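Local coordinates for hydroxyindole o-methyltransferase (Homo sapiens, PDB 4A6D), which catalyses the last step of melatonin synthesis, transferring the methyl group of S-adenosylmethionine to the hydroxyl of N-acetylserotonin, at the S-adenosylmethionine site and the interface of chains A and B. Sequence-based numbering; all coordinates share one arbitrary frame. Chains: chain A/B, Hydroxyindole o-methyltransferase.

Contact 1: the S-adenosylmethionine site. Residues chain A 143, 147, 156, 160, 164, 187-189, 209-211, 214, 235-238, 251-252, 256-257. With SAM (S-adenosylmethionine), chain C.
S-Adenosylmethionine, the methyl donor, lies almost wholly buried in the Rossmann-like fold of a class I methyltransferase, across the glycine-rich turn A:Gly187–A:Gly189 that follows strand 182-186. Hydrogen bonds with a carboxylate and a phenol hold the ribose. A:Asp210, at the end of strand 205-210, is the family's acidic residue for the diol: OD1 takes the 2'-hydroxyl O2' at 2.6 Å and OD2 the 3'-hydroxyl O3' at 2.8 Å, each on its syn lone pair, so the carboxylate meets the diol as a fork. The backbone N of A:Ile211 holds OD1 on its anti lone pair, while that of A:Gly189 reaches OD2 from above the carboxylate plane; both would steady the negative charge. The phenol OH of A:Tyr147 also bonds O2', which lies at the edge of its ring.

Adenine is recognised through N6 and N1. The amino group N6 gives a fairly straight bond (167° at H) to A:Asp236 OD1, an acceptor suited to an amino N-H, well above the carboxylate plane, and N1 accepts the backbone N-H of A:Phe237 at 2.9 Å. Stacking holds the base flat: A:Phe237, its CG flanked by both main-chain neighbours of CA (chi1 54°), lies parallel to the six-membered ring, centroids 3.5 Å apart. A:Ile211 CG2 sits over the face of that same ring, while the A:Phe143 ring stands edge-to-face to the imidazole part.

At the methionine end the ammonium N gives bonds to the carbonyls of A:Gly187 and A:Ala251. The carboxylate OXT accepts A:Trp164 NE1, a rigid donor in the indole plane (2.8 Å), and forms a salt bridge with A:Arg252, whose flat, multi-donor group suits a carboxylate: NH1 hydrogen-bonds the other oxygen, O, and also A:Leu160 O, which helps orient the guanidinium.

Around the sulfonium, A:Leu160 CD2 packs against CE, the transferable methyl. Substrate-binding A:Asp256 brings OD2 to 3.5 Å from CE, which places the methyl beside the acceptor's site; its charge may suit the positive sulfur.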
ATOM      1  N   PHE A 143     -11.951 -15.508  16.002  1.00105.64           N
ATOM      2  CA  PHE A 143     -11.636 -16.541  15.018  1.00105.17           C
ATOM      3  C   PHE A 143     -12.792 -17.040  14.100  1.00111.15           C
ATOM      4  O   PHE A 143     -12.498 -17.519  12.999  1.00111.56           O
ATOM      5  CB  PHE A 143     -10.711 -17.641  15.597  1.00104.96           C
ATOM      6  CG  PHE A 143      -9.273 -17.166  15.680  1.00103.22           C
ATOM      7  CD1 PHE A 143      -8.427 -17.255  14.577  1.00103.71           C
ATOM      8  CD2 PHE A 143      -8.786 -16.561  16.836  1.00103.35           C
ATOM      9  CE1 PHE A 143      -7.102 -16.806  14.650  1.00103.77           C
ATOM     10  CE2 PHE A 143      -7.467 -16.097  16.900  1.00101.78           C
ATOM     11  CZ  PHE A 143      -6.637 -16.222  15.806  1.00100.16           C
ATOM     12  N   TYR A 147     -11.945 -17.200  10.349  1.00108.30           N
ATOM     13  CA  TYR A 147     -12.243 -18.429   9.591  1.00110.56           C
ATOM     14  C   TYR A 147     -13.715 -18.409   9.120  1.00118.11           C
ATOM     15  O   TYR A 147     -14.496 -19.318   9.422  1.00119.09           O
ATOM     16  CB  TYR A 147     -11.940 -19.707  10.407  1.00112.31           C
ATOM     17  CG  TYR A 147     -10.617 -19.750  11.145  1.00112.18           C
ATOM     18  CD1 TYR A 147      -9.429 -19.392  10.513  1.00112.94           C
ATOM     19  CD2 TYR A 147     -10.539 -20.244  12.443  1.00112.11           C
ATOM     20  CE1 TYR A 147      -8.205 -19.475  11.173  1.00111.99           C
ATOM     21  CE2 TYR A 147      -9.320 -20.320  13.118  1.00110.92           C
ATOM     22  CZ  TYR A 147      -8.153 -19.945  12.474  1.00116.88           C
ATOM     23  OH  TYR A 147      -6.946 -20.025  13.127  1.00116.05           O
ATOM     24  N   PHE A 156      -5.643 -19.032   5.605  1.00 83.81           N
ATOM     25  CA  PHE A 156      -5.065 -18.443   6.821  1.00 81.36           C
ATOM     26  C   PHE A 156      -3.933 -19.348   7.354  1.00 84.50           C
ATOM     27  O   PHE A 156      -2.820 -18.876   7.609  1.00 82.94           O
ATOM     28  CB  PHE A 156      -6.145 -18.230   7.907  1.00 83.06           C
ATOM     29  CG  PHE A 156      -5.644 -17.561   9.169  1.00 83.70           C
ATOM     30  CD1 PHE A 156      -5.527 -16.179   9.244  1.00 85.77           C
ATOM     31  CD2 PHE A 156      -5.258 -18.322  10.278  1.00 87.96           C
ATOM     32  CE1 PHE A 156      -5.041 -15.559  10.407  1.00 86.46           C
ATOM     33  CE2 PHE A 156      -4.766 -17.706  11.447  1.00 89.60           C
ATOM     34  CZ  PHE A 156      -4.673 -16.327  11.510  1.00 86.99           C
ATOM     35  N   LEU A 160       0.095 -18.447   7.580  1.00 78.01           N
ATOM     36  CA  LEU A 160       0.828 -18.403   8.845  1.00 77.07           C
ATOM     37  C   LEU A 160       2.031 -19.331   9.004  1.00 78.43           C
ATOM     38  O   LEU A 160       3.008 -18.931   9.642  1.00 76.22           O
ATOM     39  CB  LEU A 160      -0.113 -18.384  10.065  1.00 76.73           C
ATOM     40  CG  LEU A 160      -0.595 -16.955  10.427  1.00 81.55           C
ATOM     41  CD1 LEU A 160      -1.666 -16.437   9.468  1.00 82.11           C
ATOM     42  CD2 LEU A 160      -1.088 -16.874  11.826  1.00 84.72           C
ATOM     43  N   TRP A 164       7.744 -19.404   9.596  1.00 71.43           N
ATOM     44  CA  TRP A 164       8.586 -20.358  10.300  1.00 70.77           C
ATOM     45  C   TRP A 164       9.662 -21.041   9.456  1.00 79.25           C
ATOM     46  O   TRP A 164      10.685 -21.467   9.999  1.00 81.08           O
ATOM     47  CB  TRP A 164       7.750 -21.286  11.181  1.00 67.94           C
ATOM     48  CG  TRP A 164       6.729 -20.538  12.004  1.00 65.49           C
ATOM     49  CD1 TRP A 164       5.377 -20.717  11.992  1.00 67.47           C
ATOM     50  CD2 TRP A 164       6.981 -19.421  12.883  1.00 63.50           C
ATOM     51  NE1 TRP A 164       4.768 -19.785  12.806  1.00 65.24           N
ATOM     52  CE2 TRP A 164       5.732 -18.989  13.381  1.00 65.47           C
ATOM     53  CE3 TRP A 164       8.154 -18.718  13.273  1.00 64.72           C
ATOM     54  CZ2 TRP A 164       5.610 -17.910  14.265  1.00 62.95           C
ATOM     55  CZ3 TRP A 164       8.034 -17.640  14.143  1.00 64.66           C
ATOM     56  CH2 TRP A 164       6.772 -17.247  14.631  1.00 64.01           C
ATOM     57  N   GLY A 187      -2.249 -23.220  20.196  1.00 61.71           N
ATOM     58  CA  GLY A 187      -2.645 -22.429  19.035  1.00 62.20           C
ATOM     59  C   GLY A 187      -1.626 -22.686  17.953  1.00 67.75           C
ATOM     60  O   GLY A 187      -1.253 -21.775  17.223  1.00 68.69           O
ATOM     61  N   GLY A 188      -1.138 -23.924  17.897  1.00 65.88           N
ATOM     62  CA  GLY A 188      -0.090 -24.352  16.976  1.00 66.91           C
ATOM     63  C   GLY A 188      -0.427 -24.401  15.501  1.00 74.06           C
ATOM     64  O   GLY A 188       0.471 -24.620  14.682  1.00 74.24           O
ATOM     65  N   GLY A 189      -1.712 -24.233  15.165  1.00 73.38           N
ATOM     66  CA  GLY A 189      -2.201 -24.226  13.786  1.00 74.68           C
ATOM     67  C   GLY A 189      -1.926 -25.507  13.026  1.00 81.73           C
ATOM     68  O   GLY A 189      -2.220 -26.603  13.514  1.00 81.70           O
ATOM     69  N   PHE A 209      -1.927 -27.958  19.930  1.00 67.33           N
ATOM     70  CA  PHE A 209      -3.257 -27.664  20.466  1.00 66.29           C
ATOM     71  C   PHE A 209      -3.927 -26.534  19.684  1.00 69.88           C
ATOM     72  O   PHE A 209      -3.358 -25.459  19.515  1.00 67.98           O
ATOM     73  CB  PHE A 209      -3.197 -27.328  21.966  1.00 66.79           C
ATOM     74  CG  PHE A 209      -4.546 -27.250  22.643  1.00 68.57           C
ATOM     75  CD1 PHE A 209      -5.305 -26.083  22.590  1.00 69.68           C
ATOM     76  CD2 PHE A 209      -5.073 -28.353  23.306  1.00 71.27           C
ATOM     77  CE1 PHE A 209      -6.548 -26.017  23.212  1.00 72.63           C
ATOM     78  CE2 PHE A 209      -6.306 -28.280  23.944  1.00 72.30           C
ATOM     79  CZ  PHE A 209      -7.032 -27.113  23.904  1.00 71.72           C
ATOM     80  N   ASP A 210      -5.145 -26.772  19.212  1.00 69.52           N
ATOM     81  CA  ASP A 210      -5.906 -25.770  18.472  1.00 69.13           C
ATOM     82  C   ASP A 210      -7.388 -26.116  18.457  1.00 76.57           C
ATOM     83  O   ASP A 210      -7.775 -27.163  18.978  1.00 77.02           O
ATOM     84  CB  ASP A 210      -5.334 -25.551  17.052  1.00 70.63           C
ATOM     85  CG  ASP A 210      -5.350 -24.089  16.623  1.00 79.82           C
ATOM     86  OD1 ASP A 210      -6.460 -23.530  16.469  1.00 82.71           O
ATOM     87  OD2 ASP A 210      -4.244 -23.513  16.398  1.00 76.82           O
ATOM     88  N   ILE A 211      -8.219 -25.222  17.884  1.00 74.17           N
ATOM     89  CA  ILE A 211      -9.662 -25.404  17.801  1.00 75.37           C
ATOM     90  C   ILE A 211      -9.971 -26.569  16.848  1.00 81.77           C
ATOM     91  O   ILE A 211      -9.230 -26.732  15.857  1.00 81.46           O
ATOM     92  CB  ILE A 211     -10.409 -24.081  17.425  1.00 78.21           C
ATOM     93  CG1 ILE A 211     -10.091 -23.614  15.995  1.00 78.14           C
ATOM     94  CG2 ILE A 211     -10.155 -22.978  18.469  1.00 77.86           C
ATOM     95  CD1 ILE A 211     -11.107 -22.702  15.360  1.00 86.53           C
ATOM     96  N   VAL A 214      -9.398 -26.278  13.031  1.00 84.10           N
ATOM     97  CA  VAL A 214      -8.006 -26.133  12.609  1.00 82.04           C
ATOM     98  C   VAL A 214      -7.319 -27.500  12.609  1.00 86.89           C
ATOM     99  O   VAL A 214      -6.677 -27.860  11.628  1.00 87.78           O
ATOM    100  CB  VAL A 214      -7.243 -25.045  13.425  1.00 82.17           C
ATOM    101  CG1 VAL A 214      -5.731 -25.112  13.197  1.00 80.03           C
ATOM    102  CG2 VAL A 214      -7.775 -23.652  13.093  1.00 80.90           C
ATOM    103  N   GLY A 235      -9.347 -28.472  20.954  1.00 80.42           N
ATOM    104  CA  GLY A 235     -10.050 -27.840  22.055  1.00 79.95           C
ATOM    105  C   GLY A 235      -9.961 -26.331  22.109  1.00 83.53           C
ATOM    106  O   GLY A 235      -9.510 -25.676  21.160  1.00 82.52           O
ATOM    107  N   ASP A 236     -10.410 -25.779  23.242  1.00 78.63           N
ATOM    108  CA  ASP A 236     -10.393 -24.348  23.501  1.00 75.63           C
ATOM    109  C   ASP A 236      -9.425 -24.062  24.666  1.00 72.85           C
ATOM    110  O   ASP A 236      -9.726 -24.414  25.799  1.00 71.97           O
ATOM    111  CB  ASP A 236     -11.829 -23.854  23.801  1.00 77.10           C
ATOM    112  CG  ASP A 236     -11.935 -22.403  24.239  1.00 85.68           C
ATOM    113  OD1 ASP A 236     -10.902 -21.658  24.148  1.00 81.82           O
ATOM    114  OD2 ASP A 236     -13.034 -21.993  24.644  1.00 94.51           O
ATOM    115  N   PHE A 237      -8.309 -23.382  24.405  1.00 67.51           N
ATOM    116  CA  PHE A 237      -7.349 -23.115  25.486  1.00 65.59           C
ATOM    117  C   PHE A 237      -7.827 -22.229  26.654  1.00 72.51           C
ATOM    118  O   PHE A 237      -7.215 -22.236  27.731  1.00 71.02           O
ATOM    119  CB  PHE A 237      -5.935 -22.804  24.995  1.00 64.60           C
ATOM    120  CG  PHE A 237      -5.756 -21.695  23.984  1.00 64.96           C
ATOM    121  CD1 PHE A 237      -6.462 -20.496  24.103  1.00 66.90           C
ATOM    122  CD2 PHE A 237      -4.818 -21.809  22.968  1.00 65.02           C
ATOM    123  CE1 PHE A 237      -6.234 -19.440  23.219  1.00 68.31           C
ATOM    124  CE2 PHE A 237      -4.624 -20.766  22.057  1.00 65.90           C
ATOM    125  CZ  PHE A 237      -5.347 -19.595  22.181  1.00 65.39           C
ATOM    126  N   PHE A 238      -8.982 -21.565  26.475  1.00 71.28           N
ATOM    127  CA  PHE A 238      -9.596 -20.740  27.521  1.00 71.43           C
ATOM    128  C   PHE A 238     -10.410 -21.525  28.512  1.00 75.80           C
ATOM    129  O   PHE A 238     -10.709 -20.990  29.573  1.00 77.98           O
ATOM    130  CB  PHE A 238     -10.439 -19.593  26.929  1.00 73.95           C
ATOM    131  CG  PHE A 238      -9.597 -18.517  26.295  1.00 74.06           C
ATOM    132  CD1 PHE A 238      -8.717 -17.759  27.060  1.00 75.55           C
ATOM    133  CD2 PHE A 238      -9.648 -18.292  24.927  1.00 76.79           C
ATOM    134  CE1 PHE A 238      -7.898 -16.797  26.465  1.00 76.34           C
ATOM    135  CE2 PHE A 238      -8.855 -17.306  24.335  1.00 79.51           C
ATOM    136  CZ  PHE A 238      -7.958 -16.588  25.103  1.00 76.96           C
ATOM    137  N   ALA A 251       3.086 -18.905  20.194  1.00 58.86           N
ATOM    138  CA  ALA A 251       3.625 -18.152  19.034  1.00 59.12           C
ATOM    139  C   ALA A 251       2.462 -17.438  18.363  1.00 66.13           C
ATOM    140  O   ALA A 251       1.504 -18.085  17.921  1.00 65.47           O
ATOM    141  CB  ALA A 251       4.326 -19.082  18.052  1.00 60.00           C
ATOM    142  N   ARG A 252       2.510 -16.092  18.373  1.00 64.21           N
ATOM    143  CA  ARG A 252       1.490 -15.208  17.803  1.00 63.05           C
ATOM    144  C   ARG A 252       0.091 -15.488  18.357  1.00 66.57           C
ATOM    145  O   ARG A 252      -0.900 -15.468  17.628  1.00 65.99           O
ATOM    146  CB  ARG A 252       1.518 -15.222  16.266  1.00 64.44           C
ATOM    147  CG  ARG A 252       2.764 -14.580  15.650  1.00 68.87           C
ATOM    148  CD  ARG A 252       3.222 -15.473  14.538  1.00 64.72           C
ATOM    149  NE  ARG A 252       3.063 -14.860  13.231  1.00 76.66           N
ATOM    150  CZ  ARG A 252       3.003 -15.529  12.083  1.00 96.22           C
ATOM    151  NH1 ARG A 252       3.002 -16.854  12.077  1.00 69.62           N
ATOM    152  NH2 ARG A 252       2.912 -14.874  10.932  1.00100.60           N
ATOM    153  N   ASP A 256      -3.052 -11.344  19.700  1.00 63.31           N
ATOM    154  CA  ASP A 256      -4.436 -11.305  19.185  1.00 64.57           C
ATOM    155  C   ASP A 256      -5.422 -10.761  20.195  1.00 68.71           C
ATOM    156  O   ASP A 256      -6.562 -10.444  19.835  1.00 69.55           O
ATOM    157  CB  ASP A 256      -4.924 -12.719  18.796  1.00 67.09           C
ATOM    158  CG  ASP A 256      -4.171 -13.452  17.696  1.00 79.69           C
ATOM    159  OD1 ASP A 256      -3.741 -12.786  16.719  1.00 80.62           O
ATOM    160  OD2 ASP A 256      -4.118 -14.715  17.751  1.00 81.87           O
ATOM    161  N   TRP A 257      -5.015 -10.719  21.470  1.00 65.25           N
ATOM    162  CA  TRP A 257      -5.904 -10.388  22.569  1.00 67.01           C
ATOM    163  C   TRP A 257      -5.445  -9.260  23.451  1.00 69.07           C
ATOM    164  O   TRP A 257      -4.254  -8.996  23.559  1.00 70.09           O
ATOM    165  CB  TRP A 257      -6.104 -11.638  23.453  1.00 67.37           C
ATOM    166  CG  TRP A 257      -6.319 -12.943  22.729  1.00 69.63           C
ATOM    167  CD1 TRP A 257      -5.444 -13.990  22.647  1.00 72.02           C
ATOM    168  CD2 TRP A 257      -7.501 -13.347  22.018  1.00 70.95           C
ATOM    169  NE1 TRP A 257      -6.019 -15.035  21.952  1.00 72.75           N
ATOM    170  CE2 TRP A 257      -7.271 -14.654  21.528  1.00 75.19           C
ATOM    171  CE3 TRP A 257      -8.756 -12.749  21.788  1.00 74.92           C
ATOM    172  CZ2 TRP A 257      -8.242 -15.368  20.808  1.00 76.05           C
ATOM    173  CZ3 TRP A 257      -9.735 -13.465  21.092  1.00 77.94           C
ATOM    174  CH2 TRP A 257      -9.474 -14.757  20.609  1.00 78.36           C
TER
HETATM  175  N   SAM C1350       1.017 -20.369  16.393  1.00 73.56           N
HETATM  176  CA  SAM C1350       0.744 -20.252  14.944  1.00 76.92           C
HETATM  177  C   SAM C1350       1.748 -19.438  14.102  1.00 78.77           C
HETATM  178  O   SAM C1350       2.370 -18.555  14.655  1.00 76.97           O
HETATM  179  OXT SAM C1350       1.958 -19.640  12.862  1.00 79.06           O
HETATM  180  CB  SAM C1350      -0.676 -19.761  14.809  1.00 76.77           C
HETATM  181  CG  SAM C1350      -0.869 -18.306  15.253  1.00 75.90           C
HETATM  182  SD  SAM C1350      -2.604 -17.840  14.912  1.00 77.34           S
HETATM  183  CE  SAM C1350      -2.491 -16.100  15.005  1.00 78.99           C
HETATM  184  C5' SAM C1350      -3.429 -18.047  16.524  1.00 75.87           C
HETATM  185  C4' SAM C1350      -3.799 -19.535  16.606  1.00 75.67           C
HETATM  186  O4' SAM C1350      -4.537 -19.661  17.809  1.00 75.37           O
HETATM  187  C3' SAM C1350      -4.742 -19.994  15.428  1.00 77.71           C
HETATM  188  O3' SAM C1350      -4.251 -21.192  14.804  1.00 80.44           O
HETATM  189  C2' SAM C1350      -6.122 -20.150  16.147  1.00 77.56           C
HETATM  190  O2' SAM C1350      -7.040 -21.109  15.624  1.00 77.97           O
HETATM  191  C1' SAM C1350      -5.665 -20.539  17.565  1.00 76.19           C
HETATM  192  N9  SAM C1350      -6.702 -20.289  18.587  1.00 76.10           N
HETATM  193  C8  SAM C1350      -7.467 -19.134  18.728  1.00 75.99           C
HETATM  194  N7  SAM C1350      -8.272 -19.255  19.741  1.00 76.58           N
HETATM  195  C5  SAM C1350      -8.130 -20.523  20.292  1.00 76.67           C
HETATM  196  C6  SAM C1350      -8.718 -21.240  21.352  1.00 76.40           C
HETATM  197  N6  SAM C1350      -9.633 -20.617  22.133  1.00 76.57           N
HETATM  198  N1  SAM C1350      -8.275 -22.515  21.640  1.00 76.44           N
HETATM  199  C2  SAM C1350      -7.370 -23.135  20.869  1.00 76.17           C
HETATM  200  N3  SAM C1350      -6.803 -22.478  19.846  1.00 76.08           N
HETATM  201  C4  SAM C1350      -7.094 -21.194  19.561  1.00 76.49           C

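Contact 2: the interface of chains A and B. Residues chain A 31, 54-56, 59-60; chain B 121, 124-127, 304.
This patch belongs to the homodimer interface characteristic of the cation-independent O-methyltransferases, in which the N-terminal dimerisation domain of one subunit meets its partner. Chain A offers the end of helix 7-31 and the loop A:Arg54–A:Ser56 leading into helix 57-69; chain B offers the last turn of helix 120-126, with B:Gly127 just after it and B:Leu304 from helix 294-305.

B:Arg125 can be followed outward from its backbone. Its CA lies 3.8 Å from A:Ala55 CB, where a small methyl likely allows the loop to come close to the helix. From CB the chain runs extended to NE (chi2 176°, chi3 -161°). CG is the first atom of the side chain proper to meet chain A: it passes the carbonyl O of A:Arg54 and also touches A:Leu31 CD2. Farther along, NE lies 3.7 Å from that same methyl. CZ and NH2 then reach it as well, so A:Leu31 CD2 sits over one face of the guanidinium, toward its rim. The leucine and arginine run antiparallel, side by side. Arginine suits the place because its long methylene stem and flat tip can pack against leucine.

The other branch of A:Leu31, CD1, meets B:Val124 CG1 at 3.8 Å, the two meeting at a slant. CG1 stands anti to its backbone N (chi1 168°) and also packs on the backbone of A:Gly59, an approach consistent with the lack of a side chain there. A:Gly59 CA in turn meets B:Leu304 CD2.

Polar recognition centres on the carbonyl O of B:Val124 near the helix end. A:Ser56 OG bonds it at 2.7 Å in the carbonyl plane, and A:Ser56 N adds a longer bond of 3.3 Å on a lone pair. A chi1 of 72° folds the hydroxyl back over its own main chain. OG also accepts A:Gly59 N, capping the start of helix 57-69, a role typical of serine. A:Ser56 CB rests on B:Gly127 CA.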
ATOM      1  N   LEU A  31      -1.542 -14.294  -9.633  1.00 80.71           N
ATOM      2  CA  LEU A  31      -1.520 -14.740 -11.031  1.00 82.38           C
ATOM      3  C   LEU A  31      -0.567 -15.912 -11.320  1.00 87.89           C
ATOM      4  O   LEU A  31      -0.693 -16.562 -12.359  1.00 89.86           O
ATOM      5  CB  LEU A  31      -1.286 -13.576 -11.984  1.00 81.81           C
ATOM      6  CG  LEU A  31      -2.445 -12.624 -12.155  1.00 85.62           C
ATOM      7  CD1 LEU A  31      -1.945 -11.246 -12.525  1.00 83.79           C
ATOM      8  CD2 LEU A  31      -3.412 -13.126 -13.207  1.00 90.40           C
ATOM      9  N   ARG A  54      -3.218 -16.424 -17.980  1.00106.17           N
ATOM     10  CA  ARG A  54      -4.542 -16.148 -18.543  1.00107.91           C
ATOM     11  C   ARG A  54      -4.978 -14.718 -18.236  1.00108.79           C
ATOM     12  O   ARG A  54      -5.962 -14.479 -17.536  1.00107.88           O
ATOM     13  CB  ARG A  54      -5.570 -17.237 -18.167  1.00112.42           C
ATOM     14  CG  ARG A  54      -5.494 -18.427 -19.117  1.00130.79           C
ATOM     15  CD  ARG A  54      -5.911 -19.741 -18.490  1.00143.75           C
ATOM     16  NE  ARG A  54      -4.828 -20.380 -17.738  1.00150.95           N
ATOM     17  CZ  ARG A  54      -3.957 -21.248 -18.251  1.00160.17           C
ATOM     18  NH1 ARG A  54      -4.008 -21.572 -19.541  1.00144.32           N
ATOM     19  NH2 ARG A  54      -3.022 -21.792 -17.480  1.00137.45           N
ATOM     20  N   ALA A  55      -4.186 -13.764 -18.754  1.00103.70           N
ATOM     21  CA  ALA A  55      -4.358 -12.331 -18.550  1.00100.02           C
ATOM     22  C   ALA A  55      -4.065 -11.544 -19.825  1.00103.69           C
ATOM     23  O   ALA A  55      -3.579 -12.104 -20.812  1.00106.84           O
ATOM     24  CB  ALA A  55      -3.453 -11.864 -17.414  1.00 97.20           C
ATOM     25  N   SER A  56      -4.385 -10.243 -19.805  1.00 96.22           N
ATOM     26  CA  SER A  56      -4.211  -9.344 -20.933  1.00 95.13           C
ATOM     27  C   SER A  56      -2.751  -8.983 -21.160  1.00 97.07           C
ATOM     28  O   SER A  56      -1.979  -8.892 -20.209  1.00 94.61           O
ATOM     29  CB  SER A  56      -5.052  -8.084 -20.742  1.00 95.58           C
ATOM     30  OG  SER A  56      -4.535  -7.228 -19.736  1.00 98.84           O
ATOM     31  N   GLY A  59      -1.814  -5.513 -19.534  1.00 83.84           N
ATOM     32  CA  GLY A  59      -1.767  -5.755 -18.095  1.00 81.09           C
ATOM     33  C   GLY A  59      -0.555  -6.533 -17.638  1.00 83.69           C
ATOM     34  O   GLY A  59       0.101  -6.137 -16.667  1.00 80.60           O
ATOM     35  N   THR A  60      -0.237  -7.635 -18.350  1.00 82.76           N
ATOM     36  CA  THR A  60       0.913  -8.497 -18.053  1.00 83.02           C
ATOM     37  C   THR A  60       2.220  -7.720 -18.182  1.00 86.44           C
ATOM     38  O   THR A  60       3.031  -7.785 -17.262  1.00 85.28           O
ATOM     39  CB  THR A  60       0.894  -9.759 -18.929  1.00 90.57           C
ATOM     40  OG1 THR A  60      -0.334 -10.453 -18.720  1.00 90.57           O
ATOM     41  CG2 THR A  60       2.042 -10.688 -18.643  1.00 86.67           C
TER
ATOM     42  N   ALA B 121      -5.574  -7.612  -9.787  1.00 79.01           N
ATOM     43  CA  ALA B 121      -5.447  -8.905 -10.457  1.00 81.05           C
ATOM     44  C   ALA B 121      -6.477  -9.073 -11.573  1.00 88.99           C
ATOM     45  O   ALA B 121      -6.117  -9.567 -12.643  1.00 91.26           O
ATOM     46  CB  ALA B 121      -5.536 -10.042  -9.450  1.00 82.52           C
ATOM     47  N   VAL B 124      -5.726  -6.495 -14.474  1.00 79.93           N
ATOM     48  CA  VAL B 124      -4.634  -7.110 -15.233  1.00 80.05           C
ATOM     49  C   VAL B 124      -5.243  -8.268 -16.063  1.00 88.79           C
ATOM     50  O   VAL B 124      -5.076  -8.269 -17.279  1.00 90.28           O
ATOM     51  CB  VAL B 124      -3.460  -7.563 -14.312  1.00 81.25           C
ATOM     52  CG1 VAL B 124      -2.464  -8.445 -15.056  1.00 81.47           C
ATOM     53  CG2 VAL B 124      -2.747  -6.362 -13.695  1.00 78.68           C
ATOM     54  N   ARG B 125      -5.979  -9.205 -15.408  1.00 86.59           N
ATOM     55  CA  ARG B 125      -6.655 -10.347 -16.038  1.00 89.38           C
ATOM     56  C   ARG B 125      -7.518  -9.960 -17.241  1.00 96.28           C
ATOM     57  O   ARG B 125      -7.400 -10.584 -18.290  1.00 98.36           O
ATOM     58  CB  ARG B 125      -7.538 -11.094 -15.017  1.00 87.77           C
ATOM     59  CG  ARG B 125      -6.933 -12.392 -14.512  1.00 93.41           C
ATOM     60  CD  ARG B 125      -7.781 -13.053 -13.435  1.00 85.83           C
ATOM     61  NE  ARG B 125      -6.997 -14.010 -12.660  1.00 86.15           N
ATOM     62  CZ  ARG B 125      -6.711 -13.886 -11.365  1.00102.29           C
ATOM     63  NH1 ARG B 125      -7.157 -12.842 -10.675  1.00 93.87           N
ATOM     64  NH2 ARG B 125      -5.996 -14.823 -10.741  1.00 77.37           N
ATOM     65  N   GLU B 126      -8.367  -8.931 -17.093  1.00 93.20           N
ATOM     66  CA  GLU B 126      -9.333  -8.504 -18.105  1.00 94.51           C
ATOM     67  C   GLU B 126      -8.876  -7.413 -19.027  1.00 99.88           C
ATOM     68  O   GLU B 126      -9.475  -7.234 -20.098  1.00103.50           O
ATOM     69  CB  GLU B 126     -10.660  -8.099 -17.435  1.00 96.35           C
ATOM     70  CG  GLU B 126     -11.377  -9.248 -16.730  1.00111.14           C
ATOM     71  CD  GLU B 126     -12.210  -8.872 -15.517  1.00141.04           C
ATOM     72  OE1 GLU B 126     -12.912  -7.834 -15.571  1.00138.88           O
ATOM     73  OE2 GLU B 126     -12.184  -9.635 -14.521  1.00136.36           O
ATOM     74  N   GLY B 127      -7.883  -6.642 -18.599  1.00 92.38           N
ATOM     75  CA  GLY B 127      -7.378  -5.511 -19.364  1.00 89.65           C
ATOM     76  C   GLY B 127      -8.325  -4.330 -19.361  1.00 92.64           C
ATOM     77  O   GLY B 127      -8.320  -3.531 -20.307  1.00 92.44           O
ATOM     78  N   LEU B 304      -4.892   1.713 -16.141  1.00 68.40           N
ATOM     79  CA  LEU B 304      -5.522   0.457 -16.523  1.00 70.56           C
ATOM     80  C   LEU B 304      -6.629   0.124 -15.507  1.00 78.24           C
ATOM     81  O   LEU B 304      -7.750  -0.186 -15.904  1.00 79.20           O
ATOM     82  CB  LEU B 304      -4.494  -0.701 -16.612  1.00 71.00           C
ATOM     83  CG  LEU B 304      -5.088  -2.113 -16.800  1.00 77.25           C
ATOM     84  CD1 LEU B 304      -5.768  -2.258 -18.173  1.00 78.45           C
ATOM     85  CD2 LEU B 304      -4.047  -3.170 -16.631  1.00 77.56           C
TER

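The centres of the C-alpha atoms of contact 1 and contact 2 lie about 36 Å apart, and the two share no residue or secondary-structure element. Contact 1 belongs to the catalytic fold, its centre about 10 Å from the active-site A:His255, whereas contact 2 lies about 33 Å from that histidine. Contact 2 is part of the dimer interface; through helix 294-305, which supplies B:Leu304 and also carries the substrate-binding B:Asn302, it may couple assembly to the partner's active site. Twofold symmetry repeats both contacts, giving the homodimer two cofactor sites and a second copy of the patch with the chains exchanged.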